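PDB 5EFZ: ethyl acetate hydrolase from Pseudomonas veronii, which hydrolyses ethyl acetate to ethanol and acetate, a step in the bacterial degradation of short-chain methyl ketones such as 2-butanone. Local coordinates for residues Pro65-Tyr68 with Lys73-Glu76; Leu146-Ser151 with Ala350-Leu355; Ala173-Ala178 with Leu335-Thr340; Phe233-His238 with Arg329-His334. All blocks are in the same frame, centred on the assembly; numbering follows the deposited sequence.

Overall arrangement
The four contacts belong to one alpha/beta hydrolase fold. Contact 1 comes first along the chain and is closed before the others begin; contacts 3 and 4 both fall between the two segments of contact 2. The central sheet links contacts 1, 2 and 3, for strands 61-65, 146-150 and 170-174 lie side by side in it. Contacts 2 and 3 have centres 11 Å apart, as do contacts 1 and 3, whereas the centre of contact 4 is about 21 Å from that of contact 1 and about 22 Å from that of contact 2, toward helices 230-234 and 237-240. Contacts 1, 2 and 4 nevertheless meet at one bound acetate, which Y68, S151 and H334 approach from three segments, marking the probable active site.

Contact 1 (Pro65-Tyr68 with Lys73-Glu76). With ACT (acetate ion), chain O.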
loop_
_atom_site.group_PDB
_atom_site.type_symbol
_atom_site.label_atom_id
_atom_site.label_comp_id
_atom_site.label_asym_id
_atom_site.label_seq_id
_atom_site.Cartn_x
_atom_site.Cartn_y
_atom_site.Cartn_z
ATOM N N PRO A 65 0.634 -21.014 15.846
ATOM C CA PRO A 65 1.920 -20.519 15.305
ATOM C C PRO A 65 2.014 -19.012 15.433
ATOM O O PRO A 65 1.011 -18.355 15.659
ATOM C CB PRO A 65 1.879 -20.910 13.810
ATOM C CG PRO A 65 0.730 -21.928 13.699
ATOM C CD PRO A 65 -0.264 -21.475 14.769
ATOM N N THR A 66 3.218 -18.458 15.320
ATOM C CA THR A 66 3.383 -17.007 15.492
ATOM C C THR A 66 3.594 -16.348 14.130
ATOM O O THR A 66 3.881 -17.028 13.114
ATOM C CB THR A 66 4.580 -16.690 16.439
ATOM O OG1 THR A 66 5.774 -17.193 15.847
ATOM C CG2 THR A 66 4.407 -17.408 17.836
ATOM N N TRP A 67 3.439 -15.027 14.100
ATOM C CA TRP A 67 3.425 -14.310 12.842
ATOM C C TRP A 67 4.729 -13.551 12.636
ATOM O O TRP A 67 5.662 -13.649 13.441
ATOM C CB TRP A 67 2.226 -13.345 12.782
ATOM C CG TRP A 67 2.096 -12.401 13.954
ATOM C CD1 TRP A 67 3.068 -11.582 14.486
ATOM C CD2 TRP A 67 0.896 -12.144 14.706
ATOM N NE1 TRP A 67 2.547 -10.848 15.541
ATOM C CE2 TRP A 67 1.221 -11.179 15.700
ATOM C CE3 TRP A 67 -0.412 -12.643 14.644
ATOM C CZ2 TRP A 67 0.271 -10.700 16.614
ATOM C CZ3 TRP A 67 -1.355 -12.176 15.561
ATOM C CH2 TRP A 67 -1.008 -11.213 16.531
ATOM N N TYR A 68 4.788 -12.810 11.536
ATOM C CA TYR A 68 5.996 -12.066 11.178
ATOM C C TYR A 68 6.376 -11.061 12.270
ATOM O O TYR A 68 5.545 -10.260 12.642
ATOM C CB TYR A 68 5.789 -11.319 9.854
ATOM C CG TYR A 68 6.976 -10.415 9.532
ATOM C CD1 TYR A 68 8.122 -10.924 8.915
ATOM C CD2 TYR A 68 6.945 -9.051 9.848
ATOM C CE1 TYR A 68 9.221 -10.096 8.627
ATOM C CE2 TYR A 68 8.050 -8.208 9.562
ATOM C CZ TYR A 68 9.164 -8.747 8.954
ATOM O OH TYR A 68 10.227 -7.920 8.693
ATOM N N LYS A 73 4.430 -14.337 23.041
ATOM C CA LYS A 73 3.906 -13.382 24.008
ATOM C C LYS A 73 2.714 -12.626 23.433
ATOM O O LYS A 73 1.700 -12.432 24.122
ATOM C CB LYS A 73 4.967 -12.367 24.437
ATOM C CG LYS A 73 4.595 -11.644 25.719
ATOM C CD LYS A 73 4.359 -12.721 26.770
ATOM C CE LYS A 73 4.002 -12.179 28.131
ATOM N NZ LYS A 73 3.845 -13.316 29.087
ATOM N N ALA A 74 2.844 -12.206 22.177
ATOM C CA ALA A 74 1.753 -11.496 21.508
ATOM C C ALA A 74 0.489 -12.349 21.388
ATOM O O ALA A 74 -0.598 -11.832 21.610
ATOM C CB ALA A 74 2.173 -11.020 20.119
ATOM N N MET A 75 0.619 -13.623 21.006
ATOM C CA MET A 75 -0.563 -14.460 20.844
ATOM C C MET A 75 -1.251 -14.622 22.189
ATOM O O MET A 75 -2.490 -14.634 22.286
ATOM C CB MET A 75 -0.212 -15.834 20.259
ATOM C CG MET A 75 0.602 -15.758 18.962
ATOM S SD MET A 75 -0.237 -14.660 17.770
ATOM C CE MET A 75 -1.732 -15.597 17.460
ATOM N N GLU A 76 -0.440 -14.745 23.231
ATOM C CA GLU A 76 -0.976 -14.887 24.571
ATOM C C GLU A 76 -1.740 -13.646 25.032
ATOM O O GLU A 76 -2.869 -13.747 25.512
ATOM C CB GLU A 76 0.152 -15.180 25.558
ATOM C CG GLU A 76 -0.331 -15.267 26.971
ATOM C CD GLU A 76 0.799 -15.288 27.968
ATOM O OE1 GLU A 76 1.964 -15.078 27.564
ATOM O OE2 GLU A 76 0.517 -15.519 29.157
HETATM C C ACT O . 2.357 -10.849 9.881
HETATM O O ACT O . 1.846 -10.315 8.856
HETATM O OXT ACT O . 2.703 -12.075 9.796
HETATM C CH3 ACT O . 2.510 -10.062 11.139
#
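M75 SD lies over one face of the W67 indole, a Met-aromatic contact that joins the loop after strand 61-65 to the start of helix 72-79 in this alpha/beta hydrolase fold. The evidence is direct: SD is 3.7 Å from the centroid of the W67 six-membered ring and only 18° off its normal, while the W67 atom nearest to SD is CZ3, at 3.5 Å. M75 CG lies anti to the carbonyl carbon, and the bend at chi2 brings SD over the ring, offset toward its rim; the bend at chi3 only sets CE, 3.9 Å from W67 CZ3.

Apolar contacts complete the join. A74 CB approaches W67 CZ2 obliquely at 4.0 Å, and the CG2 methyl of T66 brushes M75 CG at 4.3 Å. The indole is also touched by L337 and by I78 and Y79 further along the helix. Its own CG sits between the backbone N and the carbonyl carbon (chi1 53°), which swings the ring toward the helix. A serine in place of W67 would probably leave M75 SD without its aromatic face and open a gap between loop and helix.

The polar interactions point to the active site. Besides Y68 N, the backbone N of M152 bonds the acetate, consistent with an oxyanion hole as in related hydrolases; the Y68 N-H meets acetate OXT at 2.8 Å with a 161° angle at the hydrogen.

Contact 2 (Leu146-Ser151 with Ala350-Leu355); sequences LVVGGS and AHLAEL. With ACT (acetate ion), chain O.
L146 and L355 meet through single methyls: L146 CD1 lies 3.7 Å from L355 CD2, the closest approach between strand 146-150 and the helix segment 350-355. The leucine on the strand is forked, and its two prongs serve different partners. While CD1 turns to L355, the other prong, CD2, lies 4.4 Å from L352 CD2. That same L352 methyl is 4.2 Å from V148 CG2, which makes it a bump set into the shallow hollow between L146 and V148, two residues apart on one face of the strand. On the helix, L352 and L355 are spaced by three positions and form a short ridge toward the sheet. L146 can address both because its CG is anti to the backbone N (chi1 171°), a torsion that extends the fork away from the strand.

This is the helix-on-sheet layering of the alpha/beta hydrolase fold, with part of helix 342-356 covering one face of the central sheet. The axes of these short segments run nearly antiparallel, at 163°, and come within 11.1 Å of each other. The fit is modest in extent, burying 140 Å² in all. Neighbouring residues extend it: L352 also touches A172 of the next strand and A85, and L355 rests separately on K296 and Y298 of strand 296-300. V148 is flanked by I62 and V64 of strand 61-65 and by A172 and I174. Beyond the contact, strand 146-150 runs into the probable nucleophile elbow, where S151 has the strained positive phi (54°) of such a turn, just ahead of helix 152-163.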
loop_
_atom_site.group_PDB
_atom_site.type_symbol
_atom_site.label_atom_id
_atom_site.label_comp_id
_atom_site.label_asym_id
_atom_site.label_seq_id
_atom_site.Cartn_x
_atom_site.Cartn_y
_atom_site.Cartn_z
ATOM N N LEU A 146 -7.660 -27.807 16.936
ATOM C CA LEU A 146 -7.684 -26.583 16.125
ATOM C C LEU A 146 -6.251 -26.157 15.875
ATOM O O LEU A 146 -5.423 -26.276 16.781
ATOM C CB LEU A 146 -8.448 -25.449 16.846
ATOM C CG LEU A 146 -8.363 -24.053 16.208
ATOM C CD1 LEU A 146 -9.133 -24.101 14.850
ATOM C CD2 LEU A 146 -9.025 -23.030 17.139
ATOM N N VAL A 147 -5.956 -25.760 14.634
ATOM C CA VAL A 147 -4.777 -24.976 14.321
ATOM C C VAL A 147 -5.275 -23.574 13.942
ATOM O O VAL A 147 -6.164 -23.434 13.110
ATOM C CB VAL A 147 -3.964 -25.581 13.189
ATOM C CG1 VAL A 147 -2.727 -24.711 12.933
ATOM C CG2 VAL A 147 -3.506 -27.029 13.573
ATOM N N VAL A 148 -4.750 -22.546 14.591
ATOM C CA VAL A 148 -5.200 -21.182 14.300
ATOM C C VAL A 148 -4.022 -20.218 14.333
ATOM O O VAL A 148 -3.196 -20.252 15.253
ATOM C CB VAL A 148 -6.317 -20.714 15.306
ATOM C CG1 VAL A 148 -5.867 -20.887 16.792
ATOM C CG2 VAL A 148 -6.790 -19.244 14.997
ATOM N N GLY A 149 -3.950 -19.341 13.329
ATOM C CA GLY A 149 -2.911 -18.322 13.334
ATOM C C GLY A 149 -3.274 -17.215 12.377
ATOM O O GLY A 149 -4.173 -17.383 11.548
ATOM N N GLY A 150 -2.584 -16.084 12.500
ATOM C CA GLY A 150 -2.842 -14.948 11.635
ATOM C C GLY A 150 -1.617 -14.642 10.800
ATOM O O GLY A 150 -0.488 -14.788 11.270
ATOM N N SER A 151 -1.880 -14.238 9.568
ATOM C CA SER A 151 -0.863 -13.877 8.564
ATOM C C SER A 151 0.169 -15.000 8.361
ATOM O O SER A 151 -0.203 -16.038 7.829
ATOM C CB SER A 151 -0.194 -12.566 8.925
ATOM O OG SER A 151 0.500 -12.088 7.778
ATOM N N ALA A 350 -16.359 -15.238 18.572
ATOM C CA ALA A 350 -17.656 -15.842 18.242
ATOM C C ALA A 350 -17.481 -16.895 17.138
ATOM O O ALA A 350 -18.022 -18.009 17.236
ATOM C CB ALA A 350 -18.668 -14.768 17.831
ATOM N N HIS A 351 -16.714 -16.560 16.098
ATOM C CA HIS A 351 -16.462 -17.521 15.016
ATOM C C HIS A 351 -15.667 -18.729 15.545
ATOM O O HIS A 351 -15.986 -19.886 15.256
ATOM C CB HIS A 351 -15.685 -16.883 13.850
ATOM C CG HIS A 351 -16.460 -15.870 13.076
ATOM N ND1 HIS A 351 -17.713 -16.119 12.539
ATOM C CD2 HIS A 351 -16.169 -14.593 12.725
ATOM C CE1 HIS A 351 -18.144 -15.051 11.903
ATOM N NE2 HIS A 351 -17.217 -14.103 11.999
ATOM N N LEU A 352 -14.619 -18.462 16.308
ATOM C CA LEU A 352 -13.800 -19.562 16.827
ATOM C C LEU A 352 -14.582 -20.483 17.772
ATOM O O LEU A 352 -14.368 -21.698 17.776
ATOM C CB LEU A 352 -12.577 -19.032 17.555
ATOM C CG LEU A 352 -11.464 -18.412 16.695
ATOM C CD1 LEU A 352 -10.314 -17.982 17.616
ATOM C CD2 LEU A 352 -10.981 -19.352 15.583
ATOM N N ALA A 353 -15.467 -19.914 18.585
ATOM C CA ALA A 353 -16.258 -20.738 19.492
ATOM C C ALA A 353 -17.198 -21.631 18.669
ATOM O O ALA A 353 -17.432 -22.799 19.001
ATOM C CB ALA A 353 -17.042 -19.856 20.486
ATOM N N GLU A 354 -17.699 -21.099 17.566
ATOM C CA GLU A 354 -18.613 -21.853 16.719
ATOM C C GLU A 354 -17.839 -22.974 16.044
ATOM O O GLU A 354 -18.301 -24.102 15.966
ATOM C CB GLU A 354 -19.274 -20.949 15.680
ATOM C CG GLU A 354 -20.201 -21.705 14.746
ATOM C CD GLU A 354 -21.004 -20.795 13.840
ATOM O OE1 GLU A 354 -21.012 -19.563 14.056
ATOM O OE2 GLU A 354 -21.632 -21.325 12.903
ATOM N N LEU A 355 -16.625 -22.664 15.598
ATOM C CA LEU A 355 -15.761 -23.666 14.967
ATOM C C LEU A 355 -15.447 -24.800 15.917
ATOM O O LEU A 355 -15.511 -25.982 15.546
ATOM C CB LEU A 355 -14.456 -23.012 14.484
ATOM C CG LEU A 355 -13.454 -23.934 13.781
ATOM C CD1 LEU A 355 -14.132 -24.685 12.636
ATOM C CD2 LEU A 355 -12.312 -23.041 13.220
HETATM C C ACT O . 2.357 -10.849 9.881
HETATM O O ACT O . 1.846 -10.315 8.856
HETATM O OXT ACT O . 2.703 -12.075 9.796
HETATM C CH3 ACT O . 2.510 -10.062 11.139
#

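Contact 3 (Ala173-Ala178 with Leu335-Thr340); sequences AIAGTA and LGLFGT
L337 divides its two terminal methyls between I174 and A175, and these two touches make up the apolar part of the contact. L337 CD2 lies 3.8 Å from I174 CG2, with the two side chains sliding past each other in opposite directions. L337 CD1 is 4.2 Å from A175 CB. With its CG anti to the carbonyl carbon (chi1 -72°), L337 presents the fork to both residues at the end of the strand. The buried area is small, 98 Å², and all three residues are buried.

No hydrogen bond crosses the contact. Within the loop, F338 N bonds L335 O at 2.9 Å and G339 N bonds G336 O at 3.1 Å, keeping the backbone around L337 tightly turned. On the other side A175 has positive phi (50°), so the chain bends sharply as it leaves strand 170-174.

The place is close to the catalytic centre: A175 is about 4 Å from the side chain of D305, and L337 about 4 Å from that of S151, both inferred active-site residues. Strand 170-174 lies between strands 146-150 and 296-300, its I174 backbone bonded to G149 and S151 and that of A175 to M300, while the L337 loop follows H334 and leads into helix 342-356.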
loop_
_atom_site.group_PDB
_atom_site.type_symbol
_atom_site.label_atom_id
_atom_site.label_comp_id
_atom_site.label_asym_id
_atom_site.label_seq_id
_atom_site.Cartn_x
_atom_site.Cartn_y
_atom_site.Cartn_z
ATOM N N ALA A 173 -7.761 -19.859 9.523
ATOM C CA ALA A 173 -6.723 -19.077 8.840
ATOM C C ALA A 173 -7.120 -17.628 8.812
ATOM O O ALA A 173 -7.987 -17.231 8.018
ATOM C CB ALA A 173 -6.490 -19.589 7.431
ATOM N N ILE A 174 -6.530 -16.846 9.716
ATOM C CA ILE A 174 -6.873 -15.429 9.843
ATOM C C ILE A 174 -5.893 -14.555 9.064
ATOM O O ILE A 174 -4.678 -14.653 9.274
ATOM C CB ILE A 174 -6.858 -14.984 11.295
ATOM C CG1 ILE A 174 -7.736 -15.915 12.179
ATOM C CG2 ILE A 174 -7.335 -13.542 11.397
ATOM C CD1 ILE A 174 -7.386 -15.804 13.663
ATOM N N ALA A 175 -6.425 -13.733 8.154
ATOM C CA ALA A 175 -5.635 -12.742 7.451
ATOM C C ALA A 175 -4.350 -13.333 6.831
ATOM O O ALA A 175 -3.247 -12.806 7.010
ATOM C CB ALA A 175 -5.311 -11.587 8.410
ATOM N N GLY A 176 -4.501 -14.394 6.052
ATOM C CA GLY A 176 -3.352 -14.939 5.346
ATOM C C GLY A 176 -3.795 -15.908 4.262
ATOM O O GLY A 176 -4.963 -16.333 4.222
ATOM N N THR A 177 -2.874 -16.264 3.366
ATOM C CA THR A 177 -3.227 -17.150 2.247
ATOM C C THR A 177 -2.406 -18.431 2.250
ATOM O O THR A 177 -1.365 -18.550 2.935
ATOM C CB THR A 177 -3.011 -16.453 0.890
ATOM O OG1 THR A 177 -1.678 -15.945 0.862
ATOM C CG2 THR A 177 -3.979 -15.272 0.695
ATOM N N ALA A 178 -2.870 -19.389 1.463
ATOM C CA ALA A 178 -2.226 -20.675 1.353
ATOM C C ALA A 178 -1.104 -20.657 0.310
ATOM O O ALA A 178 -0.183 -21.452 0.392
ATOM C CB ALA A 178 -3.272 -21.760 1.004
ATOM N N LEU A 335 -3.030 -5.044 10.590
ATOM C CA LEU A 335 -2.461 -4.996 11.941
ATOM C C LEU A 335 -3.536 -4.901 13.023
ATOM O O LEU A 335 -3.212 -4.789 14.212
ATOM C CB LEU A 335 -1.464 -3.838 12.072
ATOM C CG LEU A 335 -0.194 -4.101 11.258
ATOM C CD1 LEU A 335 0.755 -2.891 11.300
ATOM C CD2 LEU A 335 0.501 -5.391 11.743
ATOM N N GLY A 336 -4.806 -5.022 12.631
ATOM C CA GLY A 336 -5.856 -5.381 13.583
ATOM C C GLY A 336 -5.505 -6.706 14.262
ATOM O O GLY A 336 -6.047 -7.021 15.312
ATOM N N LEU A 337 -4.562 -7.470 13.703
ATOM C CA LEU A 337 -4.090 -8.678 14.384
ATOM C C LEU A 337 -3.451 -8.348 15.733
ATOM O O LEU A 337 -3.394 -9.198 16.616
ATOM C CB LEU A 337 -3.079 -9.447 13.523
ATOM C CG LEU A 337 -3.633 -10.191 12.301
ATOM C CD1 LEU A 337 -2.471 -10.662 11.418
ATOM C CD2 LEU A 337 -4.514 -11.377 12.737
ATOM N N PHE A 338 -2.952 -7.118 15.876
ATOM C CA PHE A 338 -2.277 -6.690 17.093
ATOM C C PHE A 338 -3.262 -6.422 18.251
ATOM O O PHE A 338 -2.852 -6.054 19.357
ATOM C CB PHE A 338 -1.450 -5.437 16.818
ATOM C CG PHE A 338 -0.133 -5.721 16.126
ATOM C CD1 PHE A 338 0.174 -7.010 15.664
ATOM C CD2 PHE A 338 0.803 -4.706 15.958
ATOM C CE1 PHE A 338 1.400 -7.285 15.029
ATOM C CE2 PHE A 338 2.044 -4.973 15.354
ATOM C CZ PHE A 338 2.339 -6.250 14.887
ATOM N N GLY A 339 -4.540 -6.622 18.009
ATOM C CA GLY A 339 -5.519 -6.460 19.074
ATOM C C GLY A 339 -5.972 -5.033 19.349
ATOM O O GLY A 339 -6.462 -4.738 20.435
ATOM N N THR A 340 -5.825 -4.146 18.369
ATOM C CA THR A 340 -6.269 -2.767 18.497
ATOM C C THR A 340 -7.792 -2.574 18.446
ATOM O O THR A 340 -8.320 -1.564 18.935
ATOM C CB THR A 340 -5.655 -1.906 17.359
ATOM O OG1 THR A 340 -5.844 -2.592 16.112
ATOM C CG2 THR A 340 -4.144 -1.745 17.603
#

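Contact 4 (Phe233-His238 with Arg329-His334); sequences FRTGRH and RSIDGH. With ACT (acetate ion), chain O.
R237 grips the D332 carboxylate side-on, using NE and NH2, one nitrogen to each oxygen. NE donates to D332 OD1 at 2.9 Å, and NH2 donates to D332 OD2 at 2.9 Å, the latter almost straight at 176°. Both oxygens offer their syn lone pairs, and the two planes are only 20° apart, the expected geometry of a bidentate salt bridge. Bends at chi2 and chi3 turn the guanidinium back toward the acid.

T340 holds the pair a second time: its OG1 bonds D332 OD2, while its O accepts from R237 NH2. Apolar atoms lie beside the bridge, with I331 CD1 3.8 Å from R237 CG and 3.3 Å from T235 OG1, a hydroxyl that is itself bonded to E231 O. S330 OG accepts from D332 N at 3.0 Å, an ST turn, and also bonds D341 OD2. A methionine in place of R237 would probably leave the buried D332 without its charge mate and T340 O without this donor.

Two residues on, H334 bonds D305 OD2 through ND1 and acetate O through NE2 (2.7 Å), as expected of a Ser-His-Asp triad. The doubly shared D332 thus ties the stretch leading to that histidine to helix 237-240 by charge as well as by packing.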
loop_
_atom_site.group_PDB
_atom_site.type_symbol
_atom_site.label_atom_id
_atom_site.label_comp_id
_atom_site.label_asym_id
_atom_site.label_seq_id
_atom_site.Cartn_x
_atom_site.Cartn_y
_atom_site.Cartn_z
ATOM N N PHE A 233 -6.966 5.657 9.270
ATOM C CA PHE A 233 -6.452 7.006 9.490
ATOM C C PHE A 233 -7.482 8.065 9.238
ATOM O O PHE A 233 -7.539 9.051 9.980
ATOM C CB PHE A 233 -5.206 7.255 8.623
ATOM C CG PHE A 233 -4.066 6.332 8.986
ATOM C CD1 PHE A 233 -3.397 6.490 10.201
ATOM C CD2 PHE A 233 -3.684 5.291 8.144
ATOM C CE1 PHE A 233 -2.341 5.637 10.546
ATOM C CE2 PHE A 233 -2.653 4.422 8.507
ATOM C CZ PHE A 233 -1.987 4.597 9.709
ATOM N N ARG A 234 -8.302 7.897 8.204
ATOM C CA ARG A 234 -9.266 8.925 7.892
ATOM C C ARG A 234 -10.214 9.143 9.062
ATOM O O ARG A 234 -10.618 10.284 9.336
ATOM C CB ARG A 234 -10.093 8.590 6.634
ATOM C CG ARG A 234 -11.120 9.707 6.314
ATOM C CD ARG A 234 -12.046 9.375 5.145
ATOM N NE ARG A 234 -13.046 8.351 5.467
ATOM C CZ ARG A 234 -14.212 8.587 6.064
ATOM N NH1 ARG A 234 -14.537 9.816 6.435
ATOM N NH2 ARG A 234 -15.056 7.582 6.313
ATOM N N THR A 235 -10.572 8.060 9.740
ATOM C CA THR A 235 -11.584 8.163 10.796
ATOM C C THR A 235 -10.937 8.374 12.165
ATOM O O THR A 235 -11.624 8.441 13.180
ATOM C CB THR A 235 -12.492 6.925 10.854
ATOM O OG1 THR A 235 -11.709 5.767 11.166
ATOM C CG2 THR A 235 -13.215 6.714 9.517
ATOM N N GLY A 236 -9.613 8.489 12.185
ATOM C CA GLY A 236 -8.919 8.879 13.400
ATOM C C GLY A 236 -8.713 7.772 14.426
ATOM O O GLY A 236 -8.585 8.062 15.615
ATOM N N ARG A 237 -8.610 6.528 13.965
ATOM C CA ARG A 237 -8.361 5.393 14.859
ATOM C C ARG A 237 -7.059 5.553 15.655
ATOM O O ARG A 237 -6.983 5.161 16.823
ATOM C CB ARG A 237 -8.317 4.067 14.085
ATOM C CG ARG A 237 -9.690 3.543 13.671
ATOM C CD ARG A 237 -10.475 2.950 14.895
ATOM N NE ARG A 237 -9.775 1.758 15.377
ATOM C CZ ARG A 237 -9.720 1.376 16.646
ATOM N NH1 ARG A 237 -10.321 2.096 17.577
ATOM N NH2 ARG A 237 -9.028 0.286 16.984
ATOM N N HIS A 238 -6.041 6.138 15.029
ATOM C CA HIS A 238 -4.771 6.350 15.690
ATOM C C HIS A 238 -4.965 7.276 16.891
ATOM O O HIS A 238 -4.348 7.066 17.948
ATOM C CB HIS A 238 -3.719 6.882 14.693
ATOM C CG HIS A 238 -4.136 8.105 13.920
ATOM N ND1 HIS A 238 -5.265 8.147 13.130
ATOM C CD2 HIS A 238 -3.525 9.304 13.758
ATOM C CE1 HIS A 238 -5.356 9.333 12.550
ATOM N NE2 HIS A 238 -4.308 10.053 12.909
ATOM N N ARG A 329 -14.713 -8.041 10.199
ATOM C CA ARG A 329 -14.990 -6.675 9.729
ATOM C C ARG A 329 -14.158 -5.741 10.590
ATOM O O ARG A 329 -14.421 -5.617 11.793
ATOM C CB ARG A 329 -16.485 -6.334 9.848
ATOM C CG ARG A 329 -17.362 -7.178 8.934
ATOM C CD ARG A 329 -18.845 -7.149 9.297
ATOM N NE ARG A 329 -19.547 -7.940 8.290
ATOM C CZ ARG A 329 -20.378 -7.451 7.372
ATOM N NH1 ARG A 329 -20.706 -6.170 7.374
ATOM N NH2 ARG A 329 -20.919 -8.265 6.478
ATOM N N SER A 330 -13.146 -5.106 10.004
ATOM C CA SER A 330 -12.340 -4.166 10.763
ATOM C C SER A 330 -11.614 -3.198 9.846
ATOM O O SER A 330 -10.857 -3.629 8.970
ATOM C CB SER A 330 -11.295 -4.916 11.620
ATOM O OG SER A 330 -10.470 -3.956 12.266
ATOM N N ILE A 331 -11.808 -1.902 10.064
ATOM C CA ILE A 331 -11.054 -0.923 9.277
ATOM C C ILE A 331 -9.596 -0.860 9.738
ATOM O O ILE A 331 -8.789 -0.134 9.134
ATOM C CB ILE A 331 -11.688 0.485 9.348
ATOM C CG1 ILE A 331 -11.650 1.018 10.782
ATOM C CG2 ILE A 331 -13.142 0.469 8.779
ATOM C CD1 ILE A 331 -12.017 2.463 10.891
ATOM N N ASP A 332 -9.235 -1.598 10.801
ATOM C CA ASP A 332 -7.834 -1.571 11.255
ATOM C C ASP A 332 -6.965 -2.373 10.287
ATOM O O ASP A 332 -5.747 -2.277 10.321
ATOM C CB ASP A 332 -7.655 -2.131 12.681
ATOM C CG ASP A 332 -8.188 -1.187 13.759
ATOM O OD1 ASP A 332 -9.052 -0.327 13.464
ATOM O OD2 ASP A 332 -7.770 -1.316 14.926
ATOM N N GLY A 333 -7.582 -3.150 9.411
ATOM C CA GLY A 333 -6.797 -3.814 8.372
ATOM C C GLY A 333 -5.874 -4.867 8.966
ATOM O O GLY A 333 -6.119 -5.433 10.048
ATOM N N HIS A 334 -4.756 -5.092 8.275
ATOM C CA HIS A 334 -3.920 -6.219 8.652
ATOM C C HIS A 334 -3.481 -6.206 10.117
ATOM O O HIS A 334 -3.537 -7.244 10.834
ATOM C CB HIS A 334 -2.690 -6.250 7.748
ATOM C CG HIS A 334 -1.916 -7.520 7.888
ATOM N ND1 HIS A 334 -2.337 -8.708 7.318
ATOM C CD2 HIS A 334 -0.769 -7.799 8.563
ATOM C CE1 HIS A 334 -1.455 -9.662 7.609
ATOM N NE2 HIS A 334 -0.497 -9.138 8.365
HETATM C C ACT O . 2.357 -10.849 9.881
HETATM O O ACT O . 1.846 -10.315 8.856
HETATM O OXT ACT O . 2.703 -12.075 9.796
HETATM C CH3 ACT O . 2.510 -10.062 11.139
#